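Local coordinates for Two-component system response regulator (Bacteroides fragilis, PDB 2QR3), which is the receiver domain of a two-component response regulator that probably takes up a phosphoryl signal to control transcription through attached ATP-binding and DNA-binding domains, at residues A[51-56]-A[83-88]. Sequence-based numbering, arbitrary orientation.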
loop_
_atom_site.group_PDB
_atom_site.type_symbol
_atom_site.label_atom_id
_atom_site.label_comp_id
_atom_site.label_asym_id
_atom_site.label_seq_id
_atom_site.Cartn_x
_atom_site.Cartn_y
_atom_site.Cartn_z
ATOM N N VAL A 51 -3.478 0.988 -2.633
ATOM C CA VAL A 51 -2.259 1.603 -2.117
ATOM C C VAL A 51 -1.600 0.533 -1.265
ATOM O O VAL A 51 -2.276 -0.096 -0.425
ATOM C CB VAL A 51 -2.558 2.831 -1.213
ATOM C CG1 VAL A 51 -1.239 3.440 -0.649
ATOM C CG2 VAL A 51 -3.292 3.926 -2.008
ATOM N N LEU A 52 -0.303 0.312 -1.463
ATOM C CA LEU A 52 0.487 -0.540 -0.549
ATOM C C LEU A 52 1.254 0.411 0.367
ATOM O O LEU A 52 2.104 1.196 -0.112
ATOM C CB LEU A 52 1.479 -1.435 -1.334
ATOM C CG LEU A 52 2.372 -2.367 -0.471
ATOM C CD1 LEU A 52 1.488 -3.320 0.385
ATOM C CD2 LEU A 52 3.303 -3.173 -1.400
ATOM N N LEU A 53 0.936 0.365 1.660
ATOM C CA LEU A 53 1.420 1.348 2.641
ATOM C C LEU A 53 2.333 0.741 3.731
ATOM O O LEU A 53 1.907 -0.100 4.551
ATOM C CB LEU A 53 0.237 2.069 3.316
ATOM C CG LEU A 53 0.527 3.092 4.433
ATOM C CD1 LEU A 53 1.289 4.314 3.885
ATOM C CD2 LEU A 53 -0.821 3.504 5.075
ATOM N N ASP A 54 3.570 1.245 3.773
ATOM C CA ASP A 54 4.578 0.911 4.795
ATOM C C ASP A 54 4.023 1.198 6.198
ATOM O O ASP A 54 3.596 2.303 6.496
ATOM C CB ASP A 54 5.825 1.788 4.486
ATOM C CG ASP A 54 6.999 1.637 5.475
ATOM O OD1 ASP A 54 6.985 0.831 6.436
ATOM O OD2 ASP A 54 7.982 2.389 5.228
ATOM N N MET A 55 4.061 0.179 7.056
ATOM C CA MET A 55 3.550 0.254 8.419
ATOM C C MET A 55 4.295 1.361 9.171
ATOM O O MET A 55 3.759 1.962 10.116
ATOM C CB MET A 55 3.812 -1.108 9.065
ATOM C CG MET A 55 3.010 -1.565 10.259
ATOM S SD MET A 55 1.196 -1.764 10.102
ATOM C CE MET A 55 1.019 -0.202 10.954
ATOM N N ASN A 56 5.528 1.623 8.754
ATOM C CA ASN A 56 6.398 2.572 9.454
ATOM C C ASN A 56 6.602 3.857 8.673
ATOM O O ASN A 56 7.539 4.624 8.943
ATOM C CB ASN A 56 7.757 1.927 9.727
ATOM C CG ASN A 56 7.654 0.657 10.545
ATOM O OD1 ASN A 56 8.204 -0.383 10.157
ATOM N ND2 ASN A 56 6.956 0.720 11.667
ATOM N N VAL A 83 -6.542 -0.048 0.986
ATOM C CA VAL A 83 -5.183 0.176 1.482
ATOM C C VAL A 83 -4.691 -1.117 2.087
ATOM O O VAL A 83 -5.363 -1.696 2.983
ATOM C CB VAL A 83 -5.152 1.287 2.563
ATOM C CG1 VAL A 83 -3.710 1.407 3.126
ATOM C CG2 VAL A 83 -5.594 2.633 1.976
ATOM N N VAL A 84 -3.554 -1.598 1.588
ATOM C CA VAL A 84 -2.946 -2.820 2.107
ATOM C C VAL A 84 -1.690 -2.390 2.889
ATOM O O VAL A 84 -0.861 -1.690 2.345
ATOM C CB VAL A 84 -2.557 -3.768 0.948
ATOM C CG1 VAL A 84 -1.800 -5.020 1.490
ATOM C CG2 VAL A 84 -3.827 -4.207 0.174
ATOM N N LEU A 85 -1.579 -2.793 4.152
ATOM C CA LEU A 85 -0.400 -2.453 4.981
ATOM C C LEU A 85 0.750 -3.415 4.678
ATOM O O LEU A 85 0.522 -4.612 4.461
ATOM C CB LEU A 85 -0.787 -2.528 6.472
ATOM C CG LEU A 85 -1.842 -1.475 6.852
ATOM C CD1 LEU A 85 -2.350 -1.786 8.244
ATOM C CD2 LEU A 85 -1.231 -0.035 6.787
ATOM N N PHE A 86 1.989 -2.893 4.677
ATOM C CA PHE A 86 3.183 -3.691 4.379
ATOM C C PHE A 86 3.950 -3.655 5.701
ATOM O O PHE A 86 4.445 -2.582 6.108
ATOM C CB PHE A 86 3.976 -3.001 3.262
ATOM C CG PHE A 86 4.826 -3.910 2.412
ATOM C CD1 PHE A 86 4.765 -5.295 2.498
ATOM C CD2 PHE A 86 5.656 -3.348 1.432
ATOM C CE1 PHE A 86 5.549 -6.126 1.669
ATOM C CE2 PHE A 86 6.435 -4.171 0.589
ATOM C CZ PHE A 86 6.380 -5.554 0.709
ATOM N N THR A 87 4.044 -4.809 6.367
ATOM C CA THR A 87 4.468 -4.832 7.768
ATOM C C THR A 87 5.638 -5.790 8.037
ATOM O O THR A 87 5.633 -6.911 7.565
ATOM C CB THR A 87 3.271 -5.164 8.718
ATOM O OG1 THR A 87 3.705 -5.056 10.083
ATOM C CG2 THR A 87 2.781 -6.582 8.506
ATOM N N ALA A 88 6.636 -5.329 8.796
ATOM C CA ALA A 88 7.641 -6.238 9.343
ATOM C C ALA A 88 6.979 -7.202 10.333
ATOM O O ALA A 88 5.950 -6.871 10.936
ATOM C CB ALA A 88 8.741 -5.437 10.051
HETATM O O HOH W 1 6.701 -2.739 9.691
#
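With CG anti to the backbone N in Leu52 (chi1 180°) and roughly anti in Phe86 (-153°), each side chain lies beside its own carbonyl carbon, and the two cross at an angle on one face of the central parallel sheet of the CheY-like receiver fold, where strands 48-54 and 83-88 are neighbours in the order 2-1-3-4-5. Leu52 CD2 lies over one face of the Phe86 ring, 4.0 Å from its centroid and displaced toward the rim, a CH-pi contact. The other methyl, Leu52 CD1, sits 3.9 Å from Val84 CG1, and helix 113-124 packs against both Leu52 and Val84. On the other face Leu53 and Leu85 run side by side, their CD2 methyls in contact, while Leu53 CB and CD2 rest on Val83 CG1; helix 67-77 packs against Leu53 and Val83.

Parallel pairing is carried by N-H···O hydrogen bonds, each 2.8 Å: nearly straight Val84 N to Val51 O (175°), Leu53 N to Val84 O, and Phe86 N to Leu53 O, its donor well above the carbonyl plane. A fourth, Met55 N to Phe86 O (2.9 Å), carries the pairing just past strand 48-54. Turns about CB-CG and CG-SD carry the Met55 thioether across to strand 83-88, with CG 3.6 Å from Thr87 OG1 and SD against Leu85 CD1.

Asp54, the predicted phosphorylation site, is unmodified here; its OD2 accepts from Asp11 N, with the Asp10 carboxylate close by. OD1 accepts from Asn56 N in an Asx turn, the donor above the carboxylate plane. Past the turn, a water bridges the two segments, donating to Asn56 OD1 at 2.8 Å and accepting from Ala88 N.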